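Suppressor of fused homolog (Drosophila melanogaster, PDB 6LPH) probably binds and sequesters DNA-binding transcription factors, and is represented here by its N-terminal part. Local coordinates at residues D201-Q206 with Q237-E242; T96-G101 with T186-V191. One frame throughout, in Å; residues are numbered along the deposited sequence.

Interaction 1. Residues D201-Q206 with Q237-E242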
ATOM      1  N   ASP A 201       6.718 -14.992   8.728  1.00 17.19           N
ATOM      2  CA  ASP A 201       6.351 -16.314   8.243  1.00 19.71           C
ATOM      3  C   ASP A 201       5.317 -16.966   9.140  1.00 19.15           C
ATOM      4  O   ASP A 201       4.366 -17.537   8.618  1.00 17.58           O
ATOM      5  CB  ASP A 201       7.565 -17.251   8.156  1.00 20.28           C
ATOM      6  CG  ASP A 201       8.483 -16.945   6.968  1.00 23.75           C
ATOM      7  OD1 ASP A 201       8.327 -15.915   6.284  1.00 24.26           O
ATOM      8  OD2 ASP A 201       9.406 -17.752   6.729  1.00 30.87           O
ATOM      9  N   ASP A 202       5.508 -16.911  10.470  1.00 18.15           N
ATOM     10  CA  ASP A 202       4.552 -17.582  11.371  1.00 18.43           C
ATOM     11  C   ASP A 202       3.186 -16.883  11.375  1.00 17.04           C
ATOM     12  O   ASP A 202       2.143 -17.541  11.455  1.00 17.66           O
ATOM     13  CB  ASP A 202       5.106 -17.811  12.802  1.00 17.90           C
ATOM     14  CG  ASP A 202       5.492 -16.512  13.532  1.00 20.35           C
ATOM     15  OD1 ASP A 202       5.583 -15.445  12.894  1.00 22.61           O
ATOM     16  OD2 ASP A 202       5.733 -16.566  14.759  1.00 23.08           O
ATOM     17  N   GLU A 203       3.199 -15.556  11.247  1.00 16.02           N
ATOM     18  CA  GLU A 203       1.951 -14.778  11.137  1.00 16.50           C
ATOM     19  C   GLU A 203       1.172 -15.188   9.874  1.00 16.64           C
ATOM     20  O   GLU A 203      -0.068 -15.381   9.904  1.00 14.99           O
ATOM     21  CB  GLU A 203       2.260 -13.266  11.161  1.00 15.86           C
ATOM     22  CG  GLU A 203       2.620 -12.762  12.566  1.00 17.20           C
ATOM     23  CD  GLU A 203       3.443 -11.475  12.624  1.00 14.58           C
ATOM     24  OE1 GLU A 203       3.819 -11.097  13.761  1.00 12.63           O
ATOM     25  OE2 GLU A 203       3.712 -10.834  11.577  1.00 13.15           O
ATOM     26  N   LEU A 204       1.903 -15.326   8.770  1.00 17.52           N
ATOM     27  CA  LEU A 204       1.302 -15.776   7.514  1.00 19.02           C
ATOM     28  C   LEU A 204       0.756 -17.190   7.696  1.00 17.86           C
ATOM     29  O   LEU A 204      -0.388 -17.477   7.333  1.00 18.73           O
ATOM     30  CB  LEU A 204       2.313 -15.754   6.356  1.00 17.74           C
ATOM     31  CG  LEU A 204       1.742 -16.525   5.163  1.00 19.92           C
ATOM     32  CD1 LEU A 204       0.688 -15.662   4.484  1.00 21.37           C
ATOM     33  CD2 LEU A 204       2.815 -17.010   4.200  1.00 19.34           C
ATOM     34  N   GLU A 205       1.570 -18.053   8.286  1.00 18.52           N
ATOM     35  CA  GLU A 205       1.150 -19.444   8.498  1.00 20.37           C
ATOM     36  C   GLU A 205      -0.191 -19.513   9.239  1.00 18.58           C
ATOM     37  O   GLU A 205      -1.082 -20.254   8.833  1.00 18.26           O
ATOM     38  CB  GLU A 205       2.249 -20.241   9.224  1.00 21.46           C
ATOM     39  CG  GLU A 205       2.243 -21.710   8.858  1.00 30.53           C
ATOM     40  CD  GLU A 205       3.623 -22.252   8.457  1.00 39.02           C
ATOM     41  OE1 GLU A 205       3.807 -23.480   8.577  1.00 34.99           O
ATOM     42  OE2 GLU A 205       4.529 -21.471   8.025  1.00 43.89           O
ATOM     43  N   GLN A 206      -0.339 -18.710  10.295  1.00 17.41           N
ATOM     44  CA  GLN A 206      -1.529 -18.778  11.131  1.00 16.11           C
ATOM     45  C   GLN A 206      -2.733 -18.079  10.514  1.00 16.07           C
ATOM     46  O   GLN A 206      -3.870 -18.475  10.759  1.00 20.15           O
ATOM     47  CB  GLN A 206      -1.255 -18.308  12.571  1.00 17.90           C
ATOM     48  CG  GLN A 206      -0.112 -19.069  13.262  1.00 19.06           C
ATOM     49  CD  GLN A 206      -0.286 -20.592  13.290  1.00 22.78           C
ATOM     50  OE1 GLN A 206       0.706 -21.351  13.321  1.00 25.03           O
ATOM     51  NE2 GLN A 206      -1.540 -21.047  13.292  1.00 22.38           N
ATOM     52  N   GLN A 237      11.542  -7.133  14.646  1.00 19.15           N
ATOM     53  CA  GLN A 237      12.470  -8.230  14.957  1.00 24.01           C
ATOM     54  C   GLN A 237      11.784  -9.500  15.407  1.00 22.62           C
ATOM     55  O   GLN A 237      12.334 -10.579  15.242  1.00 22.77           O
ATOM     56  CB  GLN A 237      13.521  -7.797  15.987  1.00 26.10           C
ATOM     57  CG  GLN A 237      14.649  -6.910  15.437  1.00 25.89           C
ATOM     58  CD  GLN A 237      15.262  -7.434  14.145  1.00 30.43           C
ATOM     59  OE1 GLN A 237      15.293  -6.736  13.136  1.00 33.15           O
ATOM     60  NE2 GLN A 237      15.728  -8.679  14.160  1.00 37.43           N
ATOM     61  N   MET A 238      10.574  -9.372  15.946  1.00 23.22           N
ATOM     62  CA  MET A 238       9.874 -10.506  16.558  1.00 22.99           C
ATOM     63  C   MET A 238       8.428 -10.512  16.103  1.00 19.58           C
ATOM     64  O   MET A 238       7.850  -9.440  15.916  1.00 20.22           O
ATOM     65  CB  MET A 238       9.944 -10.422  18.091  1.00 22.74           C
ATOM     66  CG  MET A 238      11.290 -10.882  18.667  1.00 33.03           C
ATOM     67  SD  MET A 238      11.495 -10.626  20.443  1.00 47.34           S
ATOM     68  CE  MET A 238      10.415 -11.882  21.120  1.00 44.85           C
ATOM     69  N   SER A 239       7.856 -11.709  15.915  1.00 19.88           N
ATOM     70  CA  SER A 239       6.460 -11.834  15.514  1.00 15.79           C
ATOM     71  C   SER A 239       5.583 -11.633  16.712  1.00 16.51           C
ATOM     72  O   SER A 239       6.046 -11.669  17.868  1.00 17.95           O
ATOM     73  CB  SER A 239       6.161 -13.210  14.915  1.00 17.09           C
ATOM     74  OG  SER A 239       6.161 -14.202  15.924  1.00 19.80           O
ATOM     75  N   VAL A 240       4.291 -11.474  16.443  1.00 16.60           N
ATOM     76  CA  VAL A 240       3.326 -11.275  17.510  1.00 16.11           C
ATOM     77  C   VAL A 240       3.295 -12.483  18.450  1.00 16.72           C
ATOM     78  O   VAL A 240       3.113 -12.339  19.666  1.00 17.81           O
ATOM     79  CB  VAL A 240       1.921 -10.967  16.932  1.00 17.41           C
ATOM     80  CG1 VAL A 240       1.308 -12.205  16.262  1.00 17.02           C
ATOM     81  CG2 VAL A 240       1.018 -10.384  18.012  1.00 16.61           C
ATOM     82  N   PHE A 241       3.471 -13.678  17.882  1.00 16.36           N
ATOM     83  CA  PHE A 241       3.452 -14.898  18.667  1.00 16.96           C
ATOM     84  C   PHE A 241       4.699 -15.017  19.558  1.00 18.92           C
ATOM     85  O   PHE A 241       4.641 -15.643  20.620  1.00 22.04           O
ATOM     86  CB  PHE A 241       3.317 -16.122  17.737  1.00 17.64           C
ATOM     87  CG  PHE A 241       2.084 -16.091  16.878  1.00 18.02           C
ATOM     88  CD1 PHE A 241       2.185 -15.950  15.490  1.00 17.98           C
ATOM     89  CD2 PHE A 241       0.821 -16.152  17.459  1.00 16.59           C
ATOM     90  CE1 PHE A 241       1.048 -15.889  14.702  1.00 19.42           C
ATOM     91  CE2 PHE A 241      -0.322 -16.094  16.674  1.00 19.70           C
ATOM     92  CZ  PHE A 241      -0.212 -15.962  15.293  1.00 16.68           C
ATOM     93  N   GLU A 242       5.823 -14.455  19.113  1.00 21.43           N
ATOM     94  CA  GLU A 242       7.038 -14.364  19.953  1.00 21.84           C
ATOM     95  C   GLU A 242       6.846 -13.316  21.046  1.00 22.45           C
ATOM     96  O   GLU A 242       7.226 -13.546  22.192  1.00 27.75           O
ATOM     97  CB  GLU A 242       8.284 -13.982  19.142  1.00 25.38           C
ATOM     98  CG  GLU A 242       8.806 -15.041  18.200  1.00 31.28           C
ATOM     99  CD  GLU A 242       9.924 -14.513  17.321  1.00 30.33           C
ATOM    100  OE1 GLU A 242       9.634 -13.928  16.254  1.00 25.66           O
ATOM    101  OE2 GLU A 242      11.101 -14.690  17.696  1.00 43.17           O
TER
HETATM  102  O   HOH W   1       8.461 -16.125  14.683  1.00 38.05           O
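Glu203 and Phe241 carry the tightly packed half of this contact, where the first turn of helix 201-219 meets the start of helix 240-243. The ring of Phe241 turns its edge to the helix backbone, with CE1 3.8 Å from Glu203 CA, while CB and CG of Gln206 lie against CE1 and CZ. Glu203, extended beyond CG, brings OE1 to the backbone N-H of Val240 (2.7 Å, N-H...O angle 161°), which meets it nearly along the C-O axis. The same oxygen forms a salt bridge with Arg236, and Phe218, further along helix 201-219, packs on both Val240 and Phe241. Ser239 is the N-cap of the short helix: its OG accepts from Glu242 N (3.2 Å), and Glu242 OE1 takes the Ser239 N-H in return (2.9 Å), completing a capping box. On the looser side, Asp202 is partly exposed. With CG between the backbone N and the carbonyl carbon (chi1 60°), its carboxylate is carried over toward Ser239, where OD2 accepts from OG through its syn lone pair at 2.7 Å. Water 1 donates weakly to both Asp202 OD2 and Glu242 OE1, two like charges that it probably helps to screen from each other.

Interaction 2. Residues T96-G101 with T186-V191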
ATOM      1  N   THR A  96     -21.656  -3.864  -9.306  1.00 30.85           N
ATOM      2  CA  THR A  96     -21.620  -2.679  -8.448  1.00 29.67           C
ATOM      3  C   THR A  96     -20.178  -2.158  -8.177  1.00 23.01           C
ATOM      4  O   THR A  96     -19.987  -0.990  -7.850  1.00 24.05           O
ATOM      5  CB  THR A  96     -22.370  -2.980  -7.133  1.00 31.44           C
ATOM      6  OG1 THR A  96     -23.766  -3.182  -7.418  1.00 47.36           O
ATOM      7  CG2 THR A  96     -22.258  -1.844  -6.207  1.00 35.88           C
ATOM      8  N   ARG A  97     -19.190  -3.026  -8.327  1.00 23.28           N
ATOM      9  CA  ARG A  97     -17.773  -2.663  -8.104  1.00 20.87           C
ATOM     10  C   ARG A  97     -17.188  -1.706  -9.158  1.00 18.65           C
ATOM     11  O   ARG A  97     -17.580  -1.736 -10.329  1.00 18.75           O
ATOM     12  CB  ARG A  97     -16.918  -3.924  -8.120  1.00 23.92           C
ATOM     13  CG  ARG A  97     -17.269  -4.965  -7.077  1.00 32.20           C
ATOM     14  CD  ARG A  97     -16.211  -6.049  -7.038  1.00 35.33           C
ATOM     15  NE  ARG A  97     -15.504  -6.115  -8.307  1.00 37.08           N
ATOM     16  CZ  ARG A  97     -15.801  -6.947  -9.299  1.00 40.29           C
ATOM     17  NH1 ARG A  97     -16.806  -7.824  -9.176  1.00 42.58           N
ATOM     18  NH2 ARG A  97     -15.081  -6.895 -10.419  1.00 42.02           N
ATOM     19  N   SER A  98     -16.202  -0.901  -8.764  1.00 16.30           N
ATOM     20  CA  SER A  98     -15.484  -0.073  -9.728  1.00 15.68           C
ATOM     21  C   SER A  98     -14.242  -0.872 -10.136  1.00 14.71           C
ATOM     22  O   SER A  98     -13.363  -1.068  -9.308  1.00 14.92           O
ATOM     23  CB  SER A  98     -15.064   1.257  -9.074  1.00 15.05           C
ATOM     24  OG  SER A  98     -14.279   2.037  -9.957  1.00 14.17           O
ATOM     25  N   GLY A  99     -14.181  -1.359 -11.376  1.00 15.02           N
ATOM     26  CA  GLY A  99     -13.039  -2.175 -11.827  1.00 16.21           C
ATOM     27  C   GLY A  99     -12.957  -3.407 -10.957  1.00 15.65           C
ATOM     28  O   GLY A  99     -13.975  -4.075 -10.748  1.00 15.51           O
ATOM     29  N   MET A 100     -11.765  -3.692 -10.425  1.00 14.28           N
ATOM     30  CA  MET A 100     -11.636  -4.794  -9.463  1.00 14.82           C
ATOM     31  C   MET A 100     -12.307  -4.509  -8.111  1.00 14.55           C
ATOM     32  O   MET A 100     -12.487  -5.420  -7.315  1.00 16.39           O
ATOM     33  CB  MET A 100     -10.166  -5.230  -9.285  1.00 17.11           C
ATOM     34  CG  MET A 100      -9.565  -5.739 -10.589  1.00 20.78           C
ATOM     35  SD  MET A 100      -8.124  -6.793 -10.322  1.00 29.95           S
ATOM     36  CE  MET A 100      -8.922  -8.380 -10.014  1.00 26.66           C
ATOM     37  N   GLY A 101     -12.692  -3.262  -7.860  1.00 14.65           N
ATOM     38  CA  GLY A 101     -13.523  -2.945  -6.688  1.00 15.41           C
ATOM     39  C   GLY A 101     -12.713  -2.529  -5.467  1.00 15.36           C
ATOM     40  O   GLY A 101     -13.257  -2.384  -4.351  1.00 16.26           O
ATOM     41  N   THR A 186     -18.320   5.583  -5.729  1.00 17.38           N
ATOM     42  CA  THR A 186     -17.839   6.574  -6.690  1.00 17.60           C
ATOM     43  C   THR A 186     -18.739   6.541  -7.895  1.00 17.17           C
ATOM     44  O   THR A 186     -19.533   5.612  -8.023  1.00 19.06           O
ATOM     45  CB  THR A 186     -16.374   6.297  -7.157  1.00 16.42           C
ATOM     46  OG1 THR A 186     -16.354   5.288  -8.178  1.00 17.12           O
ATOM     47  CG2 THR A 186     -15.457   5.878  -5.983  1.00 17.42           C
ATOM     48  N   PRO A 187     -18.645   7.566  -8.775  1.00 17.03           N
ATOM     49  CA  PRO A 187     -19.420   7.506 -10.009  1.00 17.33           C
ATOM     50  C   PRO A 187     -19.212   6.210 -10.784  1.00 17.04           C
ATOM     51  O   PRO A 187     -20.155   5.753 -11.440  1.00 18.79           O
ATOM     52  CB  PRO A 187     -18.900   8.699 -10.804  1.00 17.72           C
ATOM     53  CG  PRO A 187     -18.489   9.684  -9.756  1.00 19.03           C
ATOM     54  CD  PRO A 187     -18.026   8.888  -8.579  1.00 16.77           C
ATOM     55  N   THR A 188     -18.012   5.610 -10.716  1.00 16.43           N
ATOM     56  CA  THR A 188     -17.792   4.353 -11.460  1.00 16.44           C
ATOM     57  C   THR A 188     -18.000   3.077 -10.619  1.00 16.06           C
ATOM     58  O   THR A 188     -17.729   1.980 -11.086  1.00 16.78           O
ATOM     59  CB  THR A 188     -16.423   4.294 -12.184  1.00 17.34           C
ATOM     60  OG1 THR A 188     -15.369   4.432 -11.224  1.00 18.90           O
ATOM     61  CG2 THR A 188     -16.304   5.399 -13.262  1.00 18.20           C
ATOM     62  N   GLY A 189     -18.494   3.198  -9.393  1.00 15.34           N
ATOM     63  CA  GLY A 189     -18.704   1.999  -8.597  1.00 15.68           C
ATOM     64  C   GLY A 189     -18.059   2.070  -7.240  1.00 15.14           C
ATOM     65  O   GLY A 189     -17.507   3.100  -6.870  1.00 15.06           O
ATOM     66  N   THR A 190     -18.127   0.974  -6.494  1.00 15.33           N
ATOM     67  CA  THR A 190     -17.591   0.982  -5.131  1.00 15.97           C
ATOM     68  C   THR A 190     -16.076   0.728  -5.212  1.00 14.90           C
ATOM     69  O   THR A 190     -15.592   0.035  -6.110  1.00 13.91           O
ATOM     70  CB  THR A 190     -18.234  -0.094  -4.236  1.00 16.61           C
ATOM     71  OG1 THR A 190     -18.052  -1.378  -4.846  1.00 20.17           O
ATOM     72  CG2 THR A 190     -19.784   0.162  -4.030  1.00 18.80           C
ATOM     73  N   VAL A 191     -15.361   1.293  -4.251  1.00 15.25           N
ATOM     74  CA  VAL A 191     -13.894   1.120  -4.108  1.00 15.91           C
ATOM     75  C   VAL A 191     -13.632   0.868  -2.629  1.00 14.79           C
ATOM     76  O   VAL A 191     -13.869   1.755  -1.808  1.00 15.22           O
ATOM     77  CB  VAL A 191     -13.147   2.375  -4.559  1.00 15.84           C
ATOM     78  CG1 VAL A 191     -11.606   2.262  -4.299  1.00 15.85           C
ATOM     79  CG2 VAL A 191     -13.400   2.633  -6.043  1.00 14.42           C
TER
HETATM   80  O   HOH W   2     -13.784   4.488  -8.767  1.00 36.05           O
HETATM   81  O   HOH W   3     -15.847  -2.687  -4.058  1.00 19.38           O
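Ser98 and Thr190 bury the most surface here, and each engages the opposing segment with both backbone and side chain. The amide of Ser98 donates to Thr190 O (2.9 Å), in the carbonyl plane and on a lone pair, while Thr190 N donates to Thr96 O at 3.0 Å. These two bonds flank Arg97, which pairs with Thr190 in a parallel bridge where strands 97-109 and 189-199 begin, side by side in the mixed sheet of the SUFU domain. Beyond the bridge residues 96-101 turn a corner through a type II' turn from Ser98 to Gly101; residues 186-191 enter from a type I turn, Thr186 to Gly189. Gly189 lies so close to the backbone of 96-98 that a CB would clash with Thr96 O, Arg97 C and Ser98 N.

The Ser98 side chain points into the contact, with CB 3.7 Å from Val191 CG2. Its OG, anti to the backbone N (chi1 176°), is 2.9 Å from Thr188 OG1 and also meets water 2, which donates to Thr186 OG1. Both Ser98 OG and Thr188 OG1 are hydrogen-bonded to the backbone of Asp81, at its N and O respectively, so a third piece of chain ties the two hydroxyls together.

Thr190 lies at the more open margin. Its CG2 meets the methyl of Thr96 at 3.9 Å, and its OG1 stands 3.5 Å from Arg97 CA and hydrogen-bonds with water 3, which donates to Gly101 O. An alanine here would probably leave water 3 without its hydroxyl partner and open a gap beside the Thr96 methyl. Within residues 96-101, Arg97 NH2 donates to Gly99 O (3.0 Å), bracing the type II' turn.

In the fold
Strand 189-199 runs from interaction 2 toward helix 201-219, which follows it in the chain and opens interaction 1. The two contacts share no residues; their centres lie 34 Å apart, on opposite sides of the chain's centre. Interaction 1 is the more buried and joins two helix starts, so side chains do the work: carboxylates meet a hydroxyl and a backbone amide, and an aromatic ring packs beside them. Interaction 2 is only partly buried and joins neighbouring strands within the sheet, where backbone bonds set the register while small hydroxyls and bridging waters supply the rest. Carboxylates thus accept from neutral donors in the helical contact, whereas the strand contact is made by neutral groups.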